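Local coordinates for protein crustacyanin-C1 subunit (PDB 1I4U) that binds the carotenoid astaxanthin as a lipocalin-fold subunit of crustacyanin, the complex that gives the lobster carapace its blue colour, at residues K2-D5 with F6-P9; Q46-E49 with K50-N54; A140-D144 with Q145-K149. One frame throughout, in Å; residues are numbered along the deposited sequence.

Contact 1. Residues K2-D5 with F6-P9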
loop_
_atom_site.group_PDB
_atom_site.type_symbol
_atom_site.label_atom_id
_atom_site.label_comp_id
_atom_site.label_asym_id
_atom_site.label_seq_id
_atom_site.Cartn_x
_atom_site.Cartn_y
_atom_site.Cartn_z
ATOM N N LYS A 2 9.806 5.333 22.191
ATOM C CA LYS A 2 9.145 4.040 21.911
ATOM C C LYS A 2 8.410 4.212 20.602
ATOM O O LYS A 2 7.911 5.274 20.204
ATOM C CB LYS A 2 8.306 3.652 23.123
ATOM C CG LYS A 2 7.027 2.866 23.036
ATOM C CD LYS A 2 7.066 1.384 23.346
ATOM C CE LYS A 2 8.146 0.857 24.271
ATOM N NZ LYS A 2 9.405 0.478 23.561
ATOM N N ILE A 3 8.377 3.124 19.844
ATOM C CA ILE A 3 7.712 3.149 18.546
ATOM C C ILE A 3 6.888 1.902 18.399
ATOM O O ILE A 3 7.154 0.999 19.228
ATOM C CB ILE A 3 8.746 3.238 17.417
ATOM C CG1 ILE A 3 9.569 1.966 17.296
ATOM C CG2 ILE A 3 9.637 4.469 17.561
ATOM C CD1 ILE A 3 10.512 2.009 16.103
ATOM N N PRO A 4 5.973 1.808 17.436
ATOM C CA PRO A 4 5.149 0.592 17.359
ATOM C C PRO A 4 6.026 -0.646 17.160
ATOM O O PRO A 4 7.084 -0.632 16.507
ATOM C CB PRO A 4 4.228 0.825 16.160
ATOM C CG PRO A 4 4.282 2.302 15.945
ATOM C CD PRO A 4 5.646 2.783 16.400
ATOM N N ASP A 5 5.563 -1.749 17.726
ATOM C CA ASP A 5 6.353 -2.994 17.644
ATOM C C ASP A 5 6.353 -3.601 16.258
ATOM O O ASP A 5 7.050 -4.600 16.007
ATOM C CB ASP A 5 5.807 -3.976 18.695
ATOM C CG ASP A 5 4.354 -4.321 18.577
ATOM O OD1 ASP A 5 3.693 -4.190 17.534
ATOM O OD2 ASP A 5 3.785 -4.737 19.597
ATOM N N PHE A 6 5.632 -3.050 15.306
ATOM C CA PHE A 6 5.703 -3.492 13.909
ATOM C C PHE A 6 6.579 -2.558 13.071
ATOM O O PHE A 6 6.622 -2.748 11.831
ATOM C CB PHE A 6 4.317 -3.719 13.324
ATOM C CG PHE A 6 3.418 -2.494 13.385
ATOM C CD1 PHE A 6 3.507 -1.481 12.448
ATOM C CD2 PHE A 6 2.505 -2.362 14.416
ATOM C CE1 PHE A 6 2.736 -0.343 12.498
ATOM C CE2 PHE A 6 1.708 -1.216 14.482
ATOM C CZ PHE A 6 1.831 -0.214 13.537
ATOM N N VAL A 7 7.245 -1.602 13.686
ATOM C CA VAL A 7 8.239 -0.795 12.994
ATOM C C VAL A 7 9.607 -1.222 13.528
ATOM O O VAL A 7 9.948 -0.978 14.672
ATOM C CB VAL A 7 7.991 0.704 13.197
ATOM C CG1 VAL A 7 9.037 1.527 12.476
ATOM C CG2 VAL A 7 6.589 1.081 12.711
ATOM N N VAL A 8 10.416 -1.882 12.708
ATOM C CA VAL A 8 11.551 -2.661 13.152
ATOM C C VAL A 8 12.819 -2.152 12.513
ATOM O O VAL A 8 12.827 -1.944 11.278
ATOM C CB VAL A 8 11.346 -4.164 12.792
ATOM C CG1 VAL A 8 12.534 -5.029 13.219
ATOM C CG2 VAL A 8 10.041 -4.678 13.375
ATOM N N PRO A 9 13.917 -1.950 13.225
ATOM C CA PRO A 9 15.160 -1.555 12.539
ATOM C C PRO A 9 15.570 -2.543 11.456
ATOM O O PRO A 9 15.323 -3.740 11.564
ATOM C CB PRO A 9 16.207 -1.584 13.648
ATOM C CG PRO A 9 15.375 -1.287 14.869
ATOM C CD PRO A 9 14.088 -2.053 14.690
#
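A type I beta turn from Pro4 to Val7 brings the N-terminal arm round into strand 7-9, and it is closed where Val7 N gives its hydrogen to Pro4 O at 3.0 Å. The N-H points almost straight at the oxygen, with an angle of 163°, but the donor stands above the carbonyl plane. Proline suits the first position, which needs only an acceptor carbonyl. Its ring also does the main packing: Pro4 CB sits over one face of the Phe6 ring, 3.8 Å from the centroid and displaced toward the rim, a CH-pi contact. Phe6 reaches this place because its CG lies between the backbone N and the carbonyl carbon (chi1 57°), which folds the ring back over the proline. An alanine here is likely to strip Pro4 CB of its aromatic cover and open a gap beside Asn42 and Pro44, which the ring also touches. Just before the turn, Ile3 reaches across to Val7 at about a right angle, with Ile3 CD1 3.9 Å from Val7 CG1 and 3.4 Å from Val7 O. Val7 CG2 lies alongside the Pro4 ring, 4.2 Å from Pro4 CG, and the beta-branched valine suits the extended chain that leads into the strand. Asp5 OD1 accepts a hydrogen bond from Asn42 ND2, tying the turn to a neighbouring loop. Beyond the turn, Val8 pairs through its backbone with His129, and Phe6 O bonds Ser130 OG, so the turn is fastened beside strand 128-137, with which strand 7-9 pairs antiparallel.

Contact 2. Residues Q46-E49 with K50-N54; sequences QLIE and KCVRN
Ile48 and Val52 meet across a corner of the chain, their CG2 methyls 3.7 Å apart and their side chains set at a slant to one another. Val52 CG2 also lies 3.5 Å from Ile48 O, and Ile48 CG2 is 3.7 Å from Lys50 O, so each methyl packs against a carbonyl of the corner as well as against its apolar partner. The valine can do this because CG2 lies beside its own backbone N, anti to the carbonyl carbon (chi1 179° for CG1), which aims that branch back at the preceding residues. Two beta-branched residues suit the place: both are buried, and both belong to extended chain. Glu49 and Lys50 run side by side in the same direction, with Glu49 CG 3.8 Å from Lys50 CG. Both are stretched out beyond CG, which leaves Glu49 OE1 4.9 Å from Lys50 NZ, beyond a salt bridge.

Further out, Glu49 and Lys50 both face Ile70 in a classic beta bulge, which explains why two consecutive side chains project together. The corner itself lies at 50 and 51, overlapping the bulge at Lys50; there Cys51 takes a positive phi (64°) and is fixed by its disulfide to Cys173. After it the backbone of Val52 bonds that of Gln37 in strand 33-41, while Ile48 packs on Leu77 and Ser67. At the other end, Gln46 O accepts a hydrogen bond from Asn125 of the second subunit.

The chemistry is thus divided: methyl packing fills the inside of the corner, the disulfide and sheet bonds fix its path, and the Glu49-Lys50 pair probably adds no more than a mild electrostatic attraction.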
loop_
_atom_site.group_PDB
_atom_site.type_symbol
_atom_site.label_atom_id
_atom_site.label_comp_id
_atom_site.label_asym_id
_atom_site.label_seq_id
_atom_site.Cartn_x
_atom_site.Cartn_y
_atom_site.Cartn_z
ATOM N N GLN A 46 -5.913 -3.943 9.291
ATOM C CA GLN A 46 -6.955 -4.982 9.294
ATOM C C GLN A 46 -8.142 -4.442 10.039
ATOM O O GLN A 46 -8.118 -4.243 11.251
ATOM C CB GLN A 46 -6.373 -6.227 9.933
ATOM C CG GLN A 46 -7.293 -7.322 10.350
ATOM C CD GLN A 46 -8.005 -8.001 9.220
ATOM O OE1 GLN A 46 -7.849 -9.184 8.904
ATOM N NE2 GLN A 46 -8.821 -7.234 8.546
ATOM N N LEU A 47 -9.217 -4.205 9.314
ATOM C CA LEU A 47 -10.447 -3.672 9.898
ATOM C C LEU A 47 -11.366 -4.692 10.527
ATOM O O LEU A 47 -12.275 -4.364 11.248
ATOM C CB LEU A 47 -11.249 -2.891 8.823
ATOM C CG LEU A 47 -10.519 -1.741 8.131
ATOM C CD1 LEU A 47 -11.443 -1.087 7.105
ATOM C CD2 LEU A 47 -9.972 -0.781 9.182
ATOM N N ILE A 48 -11.149 -5.979 10.318
ATOM C CA ILE A 48 -11.885 -7.054 10.863
ATOM C C ILE A 48 -11.144 -7.635 12.057
ATOM O O ILE A 48 -10.059 -8.166 11.945
ATOM C CB ILE A 48 -12.188 -8.160 9.816
ATOM C CG1 ILE A 48 -12.668 -7.582 8.480
ATOM C CG2 ILE A 48 -13.181 -9.165 10.359
ATOM C CD1 ILE A 48 -12.833 -8.616 7.390
ATOM N N GLU A 49 -11.754 -7.514 13.222
ATOM C CA GLU A 49 -11.107 -7.915 14.466
ATOM C C GLU A 49 -11.273 -9.400 14.781
ATOM O O GLU A 49 -10.316 -10.075 15.190
ATOM C CB GLU A 49 -11.671 -7.109 15.633
ATOM C CG GLU A 49 -10.975 -7.443 16.937
ATOM C CD GLU A 49 -11.447 -6.690 18.164
ATOM O OE1 GLU A 49 -12.598 -6.162 18.147
ATOM O OE2 GLU A 49 -10.735 -6.662 19.198
ATOM N N LYS A 50 -12.503 -9.880 14.678
ATOM C CA LYS A 50 -12.851 -11.201 15.122
ATOM C C LYS A 50 -13.492 -12.014 13.998
ATOM O O LYS A 50 -14.100 -11.456 13.056
ATOM C CB LYS A 50 -13.824 -11.169 16.304
ATOM C CG LYS A 50 -13.369 -10.379 17.495
ATOM C CD LYS A 50 -14.464 -10.333 18.546
ATOM C CE LYS A 50 -13.997 -9.628 19.801
ATOM N NZ LYS A 50 -15.147 -9.441 20.747
ATOM N N CYS A 51 -13.386 -13.330 14.068
ATOM C CA CYS A 51 -14.112 -14.274 13.213
ATOM C C CYS A 51 -13.706 -14.133 11.763
ATOM O O CYS A 51 -14.490 -14.393 10.861
ATOM C CB CYS A 51 -15.636 -14.103 13.374
ATOM S SG CYS A 51 -16.184 -14.340 15.083
ATOM N N VAL A 52 -12.461 -13.731 11.540
ATOM C CA VAL A 52 -11.963 -13.357 10.213
ATOM C C VAL A 52 -11.955 -14.555 9.284
ATOM O O VAL A 52 -11.235 -15.539 9.536
ATOM C CB VAL A 52 -10.566 -12.760 10.333
ATOM C CG1 VAL A 52 -10.044 -12.407 8.959
ATOM C CG2 VAL A 52 -10.545 -11.542 11.277
ATOM N N ARG A 53 -12.759 -14.469 8.240
ATOM C CA ARG A 53 -13.050 -15.533 7.312
ATOM C C ARG A 53 -12.809 -14.986 5.900
ATOM O O ARG A 53 -13.475 -14.055 5.495
ATOM C CB ARG A 53 -14.486 -15.983 7.453
ATOM C CG ARG A 53 -14.957 -17.094 6.569
ATOM C CD ARG A 53 -16.466 -17.308 6.685
ATOM N NE ARG A 53 -16.998 -18.448 5.969
ATOM C CZ ARG A 53 -17.309 -18.503 4.688
ATOM N NH1 ARG A 53 -17.119 -17.421 3.931
ATOM N NH2 ARG A 53 -17.798 -19.631 4.182
ATOM N N ASN A 54 -11.857 -15.574 5.203
ATOM C CA ASN A 54 -11.433 -15.081 3.882
ATOM C C ASN A 54 -11.797 -16.140 2.842
ATOM O O ASN A 54 -11.269 -17.224 2.837
ATOM C CB ASN A 54 -9.954 -14.775 3.861
ATOM C CG ASN A 54 -9.495 -13.841 4.947
ATOM O OD1 ASN A 54 -10.022 -12.740 5.009
ATOM N ND2 ASN A 54 -8.575 -14.283 5.819
#

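Contact 3. Residues A140-D144 with Q145-K149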
loop_
_atom_site.group_PDB
_atom_site.type_symbol
_atom_site.label_atom_id
_atom_site.label_comp_id
_atom_site.label_asym_id
_atom_site.label_seq_id
_atom_site.Cartn_x
_atom_site.Cartn_y
_atom_site.Cartn_z
ATOM N N ALA A 140 -11.595 -23.372 12.015
ATOM C CA ALA A 140 -11.569 -22.353 13.043
ATOM C C ALA A 140 -10.398 -22.541 13.982
ATOM O O ALA A 140 -9.866 -21.562 14.491
ATOM C CB ALA A 140 -12.863 -22.319 13.835
ATOM N N ASN A 141 -10.013 -23.797 14.195
ATOM C CA ASN A 141 -8.886 -24.165 15.028
ATOM C C ASN A 141 -7.692 -24.522 14.174
ATOM O O ASN A 141 -7.843 -24.793 12.970
ATOM C CB ASN A 141 -9.300 -25.352 15.913
ATOM C CG ASN A 141 -10.443 -25.006 16.861
ATOM O OD1 ASN A 141 -10.238 -24.179 17.739
ATOM N ND2 ASN A 141 -11.597 -25.624 16.714
ATOM N N LEU A 142 -6.497 -24.552 14.746
ATOM C CA LEU A 142 -5.335 -25.063 14.047
ATOM C C LEU A 142 -4.449 -25.788 15.047
ATOM O O LEU A 142 -4.050 -25.174 16.037
ATOM C CB LEU A 142 -4.556 -23.930 13.377
ATOM C CG LEU A 142 -3.409 -24.390 12.468
ATOM C CD1 LEU A 142 -3.936 -25.206 11.334
ATOM C CD2 LEU A 142 -2.651 -23.153 11.975
ATOM N N ALA A 143 -4.228 -27.068 14.744
ATOM C CA ALA A 143 -3.372 -27.909 15.561
ATOM C C ALA A 143 -1.951 -27.382 15.705
ATOM O O ALA A 143 -1.415 -26.750 14.819
ATOM C CB ALA A 143 -3.357 -29.322 14.994
ATOM N N ASP A 144 -1.346 -27.622 16.861
ATOM C CA ASP A 144 -0.028 -27.109 17.188
ATOM C C ASP A 144 0.945 -27.611 16.144
ATOM O O ASP A 144 1.848 -26.859 15.858
ATOM C CB ASP A 144 0.337 -27.535 18.613
ATOM C CG ASP A 144 -0.380 -26.857 19.747
ATOM O OD1 ASP A 144 -1.369 -26.097 19.631
ATOM O OD2 ASP A 144 0.054 -27.073 20.919
ATOM N N GLN A 145 0.768 -28.797 15.546
ATOM C CA GLN A 145 1.829 -29.206 14.621
ATOM C C GLN A 145 1.950 -28.244 13.445
ATOM O O GLN A 145 3.041 -28.037 12.939
ATOM C CB GLN A 145 1.713 -30.590 13.998
ATOM C CG GLN A 145 0.442 -30.845 13.213
ATOM C CD GLN A 145 0.283 -32.276 12.725
ATOM O OE1 GLN A 145 1.239 -32.791 12.153
ATOM N NE2 GLN A 145 -0.911 -32.799 12.983
ATOM N N TYR A 146 0.822 -27.706 13.020
ATOM C CA TYR A 146 0.830 -26.761 11.921
ATOM C C TYR A 146 1.261 -25.365 12.332
ATOM O O TYR A 146 1.980 -24.694 11.577
ATOM C CB TYR A 146 -0.579 -26.695 11.242
ATOM C CG TYR A 146 -1.059 -28.065 10.809
ATOM C CD1 TYR A 146 -0.341 -28.827 9.910
ATOM C CD2 TYR A 146 -2.212 -28.632 11.330
ATOM C CE1 TYR A 146 -0.719 -30.084 9.492
ATOM C CE2 TYR A 146 -2.610 -29.919 10.921
ATOM C CZ TYR A 146 -1.878 -30.614 10.011
ATOM O OH TYR A 146 -2.288 -31.864 9.645
ATOM N N VAL A 147 0.802 -24.923 13.516
ATOM C CA VAL A 147 1.263 -23.661 14.082
ATOM C C VAL A 147 2.772 -23.661 14.159
ATOM O O VAL A 147 3.386 -22.661 13.795
ATOM C CB VAL A 147 0.655 -23.369 15.483
ATOM C CG1 VAL A 147 1.251 -22.105 16.079
ATOM C CG2 VAL A 147 -0.871 -23.327 15.336
ATOM N N LYS A 148 3.385 -24.742 14.600
ATOM C CA LYS A 148 4.835 -24.819 14.733
ATOM C C LYS A 148 5.559 -24.757 13.383
ATOM O O LYS A 148 6.671 -24.245 13.283
ATOM C CB LYS A 148 5.208 -26.124 15.432
ATOM C CG LYS A 148 5.034 -26.253 16.926
ATOM C CD LYS A 148 5.243 -27.725 17.337
ATOM C CE LYS A 148 4.988 -28.072 18.781
ATOM N NZ LYS A 148 3.591 -27.910 19.236
ATOM N N LYS A 149 4.884 -25.265 12.346
ATOM C CA LYS A 149 5.454 -25.116 11.004
ATOM C C LYS A 149 5.574 -23.652 10.658
ATOM O O LYS A 149 6.613 -23.180 10.158
ATOM C CB LYS A 149 4.674 -25.877 9.924
ATOM C CG LYS A 149 4.803 -27.431 10.157
ATOM C CD LYS A 149 3.827 -28.184 9.298
ATOM C CE LYS A 149 3.220 -29.433 9.976
ATOM N NZ LYS A 149 4.304 -30.381 10.319
#
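Leu142 lies across the start of helix 144-156, meeting Tyr146 at about a right angle and Val147 on a slant. Residue 142 precedes the N-cap, Ala143, and 147 is the fourth residue of the helix, so the contact of Leu142 CD2 with Val147 CG2 at 3.8 Å is a hydrophobic staple. The other branch, Leu142 CD1, rests 3.7 Å from Tyr146 CB. With CG anti to the backbone N (chi1 -173°), the leucine can straddle both neighbours, and its forked end suits that task. Leu142 and Val147 also touch Phe38, which joins the helix start to barrel strand 33-41. Ala143 CB comes obliquely to the tyrosine ring, 3.9 Å from Tyr146 CD2; Gln145 CG lies over the centre of one ring face.

Alanine offers no side-chain cap to the helix. Ala143 O starts the helical bonding, accepting from Val147 N at 3.2 Å, in the carbonyl plane, and weakly from Tyr146 N. Asp144, in the first turn, would probably interact favourably with the helix dipole. Lys148 bends at its end (chi4 65°) back toward this aspartate, yet Lys148 NZ stops 3.3 Å from Asp144 CB and 4.0 Å from Asp144 OD2.

In the fold
The three contacts follow one another along the chain and do not touch. Contact 1 leads the N-terminal arm into strand 7-9, contact 2 turns the corner into strand 52-58, and contact 3 leaves strand 128-137 for helix 144-156. Centre to centre, contact 1 is about 23 Å from contact 2 and about 27 Å from contact 3, and contact 2 is about 19 Å from contact 3. Contacts 1 and 2 reach one antiparallel sheet, where strand 128-137 pairs with 7-9 and 33-41, and 33-41 with 52-58; contact 3 packs on 33-41. The three local contacts thus lie where the chain enters or leaves regular structure of the lipocalin barrel, which in this protein binds the carotenoid.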